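Local coordinates for effector protein Lem4 (lpg1101) (Legionella pneumophila subsp. pneumophila, PDB 6CGK) that acts as a membrane-associated protein tyrosine phosphatase translocated by the bacterium, here represented by its magnesium-binding haloacid dehalogenase-type domain in an inactivated form, at residues S46-F51 / M55-E60; Y100-L105 / I110-I115. The protein carries 1 engineered substitution. All coordinates share one frame; numbering follows the deposited sequence. Where two conformers were deposited one is given.

Interaction 1 of 2, residues S46-F51 / M55-E60; sequences STKATF and MRYKNE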
loop_
_atom_site.group_PDB
_atom_site.type_symbol
_atom_site.label_atom_id
_atom_site.label_comp_id
_atom_site.label_asym_id
_atom_site.label_seq_id
_atom_site.Cartn_x
_atom_site.Cartn_y
_atom_site.Cartn_z
ATOM N N SER A 46 -2.743 11.084 -13.514
ATOM C CA SER A 46 -3.765 11.265 -12.479
ATOM C C SER A 46 -5.179 11.131 -13.040
ATOM O O SER A 46 -6.094 10.662 -12.347
ATOM C CB SER A 46 -3.584 12.645 -11.813
ATOM O OG SER A 46 -3.825 13.736 -12.721
ATOM N N THR A 47 -5.394 11.582 -14.274
ATOM C CA THR A 47 -6.723 11.593 -14.859
ATOM C C THR A 47 -6.993 10.380 -15.752
ATOM O O THR A 47 -8.005 10.357 -16.464
ATOM C CB THR A 47 -6.931 12.882 -15.654
ATOM O OG1 THR A 47 -5.878 13.048 -16.603
ATOM C CG2 THR A 47 -6.881 14.078 -14.731
ATOM N N LYS A 48 -6.102 9.398 -15.759
ATOM C CA LYS A 48 -6.227 8.257 -16.677
ATOM C C LYS A 48 -6.999 7.143 -15.968
ATOM O O LYS A 48 -6.437 6.318 -15.223
ATOM C CB LYS A 48 -4.858 7.792 -17.149
ATOM C CG LYS A 48 -4.055 8.903 -17.950
ATOM C CD LYS A 48 -4.899 9.535 -19.038
ATOM C CE LYS A 48 -4.107 10.614 -19.816
ATOM N NZ LYS A 48 -4.179 11.960 -19.120
ATOM N N ALA A 49 -8.313 7.112 -16.207
ATOM C CA ALA A 49 -9.204 6.339 -15.351
ATOM C C ALA A 49 -9.462 4.934 -15.883
ATOM O O ALA A 49 -10.227 4.189 -15.267
ATOM C CB ALA A 49 -10.532 7.086 -15.166
ATOM N N THR A 50 -8.844 4.535 -16.998
ATOM C CA THR A 50 -8.991 3.164 -17.476
ATOM C C THR A 50 -7.624 2.536 -17.745
ATOM O O THR A 50 -6.621 3.226 -17.962
ATOM C CB THR A 50 -9.822 3.084 -18.770
ATOM O OG1 THR A 50 -9.092 3.687 -19.841
ATOM C CG2 THR A 50 -11.142 3.815 -18.614
ATOM N N PHE A 51 -7.610 1.205 -17.713
ATOM C CA PHE A 51 -6.408 0.436 -18.038
ATOM C C PHE A 51 -5.816 0.873 -19.371
ATOM O O PHE A 51 -4.598 1.077 -19.483
ATOM C CB PHE A 51 -6.780 -1.045 -18.043
ATOM C CG PHE A 51 -5.677 -1.985 -18.466
ATOM C CD1 PHE A 51 -4.688 -2.370 -17.577
ATOM C CD2 PHE A 51 -5.667 -2.512 -19.744
ATOM C CE1 PHE A 51 -3.690 -3.286 -17.954
ATOM C CE2 PHE A 51 -4.681 -3.428 -20.147
ATOM C CZ PHE A 51 -3.692 -3.834 -19.251
ATOM N N MET A 55 -2.062 2.396 -19.686
ATOM C CA MET A 55 -0.998 1.562 -20.240
ATOM C C MET A 55 -0.203 2.289 -21.308
ATOM O O MET A 55 0.918 1.872 -21.644
ATOM C CB MET A 55 -1.586 0.264 -20.807
ATOM C CG MET A 55 -2.021 -0.713 -19.684
ATOM S SD MET A 55 -0.603 -1.196 -18.656
ATOM C CE MET A 55 0.609 -1.253 -19.942
ATOM N N ARG A 56 -0.763 3.349 -21.880
ATOM C CA ARG A 56 0.004 4.103 -22.865
ATOM C C ARG A 56 1.243 4.750 -22.261
ATOM O O ARG A 56 2.175 5.099 -23.010
ATOM C CB ARG A 56 -0.899 5.167 -23.472
ATOM C CG ARG A 56 -1.948 4.557 -24.341
ATOM C CD ARG A 56 -2.682 5.604 -25.157
ATOM N NE ARG A 56 -3.739 4.929 -25.899
ATOM C CZ ARG A 56 -5.022 5.022 -25.588
ATOM N NH1 ARG A 56 -5.393 5.799 -24.585
ATOM N NH2 ARG A 56 -5.926 4.372 -26.290
ATOM N N TYR A 57 1.247 4.969 -20.943
ATOM C CA TYR A 57 2.376 5.534 -20.208
ATOM C C TYR A 57 3.449 4.510 -19.830
ATOM O O TYR A 57 4.479 4.906 -19.266
ATOM C CB TYR A 57 1.849 6.249 -18.947
ATOM C CG TYR A 57 1.209 7.553 -19.364
ATOM C CD1 TYR A 57 -0.097 7.585 -19.860
ATOM C CD2 TYR A 57 1.950 8.742 -19.385
ATOM C CE1 TYR A 57 -0.670 8.795 -20.295
ATOM C CE2 TYR A 57 1.382 9.956 -19.809
ATOM C CZ TYR A 57 0.079 9.963 -20.276
ATOM O OH TYR A 57 -0.469 11.144 -20.734
ATOM N N LYS A 58 3.275 3.220 -20.143
ATOM C CA LYS A 58 4.249 2.252 -19.660
ATOM C C LYS A 58 5.640 2.529 -20.213
ATOM O O LYS A 58 6.638 2.392 -19.493
ATOM C CB LYS A 58 3.836 0.828 -20.015
ATOM C CG LYS A 58 4.736 -0.204 -19.315
ATOM C CD LYS A 58 4.279 -1.653 -19.562
ATOM C CE LYS A 58 5.253 -2.677 -18.972
ATOM N NZ LYS A 58 6.651 -2.584 -19.440
ATOM N N ASN A 59 5.736 2.903 -21.493
ATOM C CA ASN A 59 7.046 3.149 -22.088
ATOM C C ASN A 59 7.742 4.317 -21.401
ATOM O O ASN A 59 8.930 4.236 -21.065
ATOM C CB ASN A 59 6.904 3.417 -23.584
ATOM C CG ASN A 59 8.226 3.810 -24.240
ATOM O OD1 ASN A 59 9.305 3.398 -23.802
ATOM N ND2 ASN A 59 8.140 4.595 -25.297
ATOM N N GLU A 60 7.008 5.404 -21.143
ATOM C CA GLU A 60 7.624 6.516 -20.414
ATOM C C GLU A 60 8.032 6.096 -18.999
ATOM O O GLU A 60 9.120 6.456 -18.528
ATOM C CB GLU A 60 6.679 7.714 -20.372
ATOM C CG GLU A 60 7.243 8.887 -19.526
ATOM C CD GLU A 60 6.348 10.109 -19.530
ATOM O OE1 GLU A 60 5.362 10.109 -20.288
ATOM O OE2 GLU A 60 6.614 11.070 -18.752
HETATM O O HOH W 1 -2.324 13.203 -20.763
#

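Interaction 2 of 2, residues Y100-L105 / I110-I115; sequences YIKALL and IDHRNI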
loop_
_atom_site.group_PDB
_atom_site.type_symbol
_atom_site.label_atom_id
_atom_site.label_comp_id
_atom_site.label_asym_id
_atom_site.label_seq_id
_atom_site.Cartn_x
_atom_site.Cartn_y
_atom_site.Cartn_z
ATOM N N TYR A 100 -2.488 7.016 -10.631
ATOM C CA TYR A 100 -1.042 6.811 -10.730
ATOM C C TYR A 100 -0.660 5.509 -10.038
ATOM O O TYR A 100 0.156 4.727 -10.552
ATOM C CB TYR A 100 -0.311 7.993 -10.102
ATOM C CG TYR A 100 1.199 7.937 -10.179
ATOM C CD1 TYR A 100 1.860 8.192 -11.389
ATOM C CD2 TYR A 100 1.962 7.643 -9.041
ATOM C CE1 TYR A 100 3.252 8.169 -11.459
ATOM C CE2 TYR A 100 3.346 7.623 -9.093
ATOM C CZ TYR A 100 3.988 7.887 -10.316
ATOM O OH TYR A 100 5.367 7.893 -10.393
ATOM N N ILE A 101 -1.233 5.277 -8.857
ATOM C CA ILE A 101 -0.977 4.035 -8.135
ATOM C C ILE A 101 -1.404 2.842 -8.969
ATOM O O ILE A 101 -0.633 1.896 -9.140
ATOM C CB ILE A 101 -1.660 4.068 -6.760
ATOM C CG1 ILE A 101 -1.028 5.190 -5.941
ATOM C CG2 ILE A 101 -1.586 2.641 -6.114
ATOM C CD1 ILE A 101 -1.797 5.523 -4.592
ATOM N N LYS A 102 -2.633 2.860 -9.507
ATOM C CA LYS A 102 -3.077 1.735 -10.340
ATOM C C LYS A 102 -2.182 1.550 -11.551
ATOM O O LYS A 102 -1.887 0.416 -11.949
ATOM C CB LYS A 102 -4.525 1.932 -10.809
ATOM C CG LYS A 102 -5.555 1.834 -9.668
ATOM C CD LYS A 102 -6.970 1.996 -10.203
ATOM C CE LYS A 102 -8.024 1.736 -9.139
ATOM N NZ LYS A 102 -9.366 2.016 -9.721
ATOM N N ALA A 103 -1.770 2.660 -12.184
ATOM C CA ALA A 103 -0.920 2.550 -13.355
ATOM C C ALA A 103 0.376 1.829 -13.022
ATOM O O ALA A 103 0.828 0.957 -13.767
ATOM C CB ALA A 103 -0.626 3.963 -13.917
ATOM N N LEU A 104 1.039 2.227 -11.937
ATOM C CA LEU A 104 2.332 1.602 -11.638
ATOM C C LEU A 104 2.152 0.122 -11.297
ATOM O O LEU A 104 2.935 -0.722 -11.747
ATOM C CB LEU A 104 3.030 2.324 -10.475
ATOM C CG LEU A 104 3.978 3.414 -11.031
ATOM C CD1 LEU A 104 3.229 4.417 -11.884
ATOM C CD2 LEU A 104 4.713 4.117 -9.899
ATOM N N LEU A 105 1.140 -0.211 -10.501
ATOM C CA LEU A 105 0.839 -1.631 -10.278
ATOM C C LEU A 105 0.638 -2.366 -11.605
ATOM O O LEU A 105 1.168 -3.471 -11.815
ATOM C CB LEU A 105 -0.392 -1.747 -9.394
ATOM C CG LEU A 105 -0.194 -1.180 -7.974
ATOM C CD1 LEU A 105 -1.537 -1.065 -7.218
ATOM C CD2 LEU A 105 0.812 -2.024 -7.180
ATOM N N ILE A 110 1.146 -6.411 -11.446
ATOM C CA ILE A 110 0.650 -6.730 -10.106
ATOM C C ILE A 110 -0.860 -6.584 -10.097
ATOM O O ILE A 110 -1.396 -5.523 -10.422
ATOM C CB ILE A 110 1.274 -5.812 -9.050
ATOM C CG1 ILE A 110 2.787 -6.004 -9.020
ATOM C CG2 ILE A 110 0.652 -6.114 -7.655
ATOM C CD1 ILE A 110 3.507 -4.840 -8.363
ATOM N N ASP A 111 -1.547 -7.642 -9.693
ATOM C CA ASP A 111 -2.991 -7.597 -9.609
ATOM C C ASP A 111 -3.398 -6.708 -8.440
ATOM O O ASP A 111 -2.835 -6.812 -7.347
ATOM C CB ASP A 111 -3.501 -9.039 -9.419
ATOM C CG ASP A 111 -5.002 -9.140 -9.287
ATOM O OD1 ASP A 111 -5.731 -8.214 -9.671
ATOM O OD2 ASP A 111 -5.456 -10.225 -8.839
ATOM N N HIS A 112 -4.317 -5.777 -8.681
ATOM C CA HIS A 112 -4.780 -4.914 -7.614
ATOM C C HIS A 112 -6.284 -5.072 -7.373
ATOM O O HIS A 112 -6.865 -4.294 -6.605
ATOM C CB HIS A 112 -4.324 -3.448 -7.866
ATOM C CG HIS A 112 -4.853 -2.807 -9.113
ATOM N ND1 HIS A 112 -6.125 -2.288 -9.203
ATOM C CD2 HIS A 112 -4.253 -2.529 -10.304
ATOM C CE1 HIS A 112 -6.311 -1.761 -10.400
ATOM N NE2 HIS A 112 -5.191 -1.903 -11.093
ATOM N N ARG A 113 -6.901 -6.107 -7.951
ATOM C CA ARG A 113 -8.333 -6.347 -7.799
ATOM C C ARG A 113 -8.751 -6.327 -6.335
ATOM O O ARG A 113 -9.833 -5.836 -6.000
ATOM C CB ARG A 113 -8.719 -7.698 -8.404
ATOM N N ASN A 114 -7.922 -6.891 -5.457
ATOM C CA ASN A 114 -8.288 -7.059 -4.049
ATOM C C ASN A 114 -7.550 -6.101 -3.146
ATOM O O ASN A 114 -7.777 -6.123 -1.935
ATOM C CB ASN A 114 -8.007 -8.494 -3.578
ATOM C CG ASN A 114 -8.894 -9.537 -4.264
ATOM O OD1 ASN A 114 -8.409 -10.579 -4.720
ATOM N ND2 ASN A 114 -10.185 -9.258 -4.339
ATOM N N ILE A 115 -6.657 -5.275 -3.690
ATOM C CA ILE A 115 -5.971 -4.275 -2.879
ATOM C C ILE A 115 -6.880 -3.068 -2.730
ATOM O O ILE A 115 -7.408 -2.548 -3.725
ATOM C CB ILE A 115 -4.631 -3.877 -3.528
ATOM C CG1 ILE A 115 -3.706 -5.089 -3.593
ATOM C CG2 ILE A 115 -3.994 -2.676 -2.761
ATOM C CD1 ILE A 115 -2.407 -4.831 -4.390
#

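Interaction 1 of 2, residues S46-F51 / M55-E60
A methylene carbon, and not the sulfur, sits over the centre of an aromatic ring: Met55 CG lies 3.5 Å from the centroid of the Phe51 ring, only 13° off its normal, a CH-pi contact. The thioether takes a more oblique place, with Met55 SD 4.4 Å from the Phe51 centroid, so a Met-aromatic contact accompanies the CH-pi one. Phe51 reaches this position with CG anti to the backbone N (chi1 175°), while the Met55 chain bends at chi2 and chi3. In the backbone, Met55 N donates to Phe51 O (2.9 Å), closing one turn of the short helix 51-55. Thr50 is the N-cap, its side chain capping a backbone N just beyond the segment and its OG1 also hydrogen-bonded to the Glu53 carboxylate.

At the other end of the contact, Lys48 and Tyr57 cross at about a right angle; Lys48 CE lies oblique to the Tyr57 ring, 3.8 Å from Tyr57 OH. A water joins their polar ends, accepting a hydrogen bond from Lys48 NZ (2.8 Å) and lying 2.8 Å from Tyr57 OH. Lys48 NZ also donates to the backbone O of Ala44, so the ammonium group links helix 40-46 to the water. The Tyr57 side chain packs on Leu41, Ala44 and Leu45 of that same helix and on Phe107 of helix 98-107. The chemistry is thus divided: a ring and a thioether chain pack over one helical turn, whereas lysine and tyrosine share one water, the lysine also held by the Ala44 carbonyl, as suits a contact at the protein surface.

Interaction 2 of 2, residues Y100-L105 / I110-I115
Apolar packing centres on Leu105, whose two methyl groups serve different partners. Its CD1 meets His112 CB at 3.7 Å, while CD2 lies 4.1 Å from Ile110 CD1 and at a similar distance from Ile110 CG2, so one methyl is turned to each partner. Leu78 of helix 72-82 also touches Leu105, and Ile110 rests on Lys75 and Asn82 of that helix, which carries the packing beyond the two segments.

The ring contact belongs to His112. Lys102 CG lies over one face of the imidazole, 4.1 Å from its centroid and 27° off the normal, a CH-pi contact made by the aliphatic part of the lysine. The nearest pair is Lys102 CG and His112 CE1 at 3.7 Å. With His112 CG between the backbone N and carbonyl carbon (chi1 62°), the ring lies against Lys102, whose extended chain crosses it at about a right angle.

Polar contacts tie the chain and hold the ends of these side chains. Ile110 N donates to Leu105 O (3.0 Å, 166° at the hydrogen), joining the last turn of helix 98-107 to the segment that follows. Lys102 NZ forms a salt bridge with Glu98, and His112 NE2 is hydrogen-bonded to Glu106. Both acids lie on helix 98-107; the bond to Glu106 adds to the packing in holding the imidazole. Farther along, Asp111 OD1 accepts from Arg113 N (3.0 Å) in an Asx turn, and a type I turn spans His112 to Ile115.

The whole forms the helix-to-strand return of a beta-alpha-beta crossover, leading from helix 98-107 to strand 116-118 at an edge of the parallel, Rossmann-like sheet of the haloacid dehalogenase fold.

Helix 98-107 relates the two contacts. It carries Lys102 and Leu105 of interaction 2, while its Phe107 meets Tyr57 of interaction 1; Glu106, the partner of His112, is also touched by Phe51. The centres of the two contacts are 12 Å apart and their nearest atoms about 5 Å, so they do not touch directly. The centre of interaction 1 is about 19 Å, and that of interaction 2 about 9 Å, from the centre of the chain; interaction 1 lies at the surface, away from the magnesium site. The Leu105 side chain is about 11 Å from that of Asp25 and about 14 Å from the magnesium ion, which is bound by Asp25, Asp155 and the engineered Asn23.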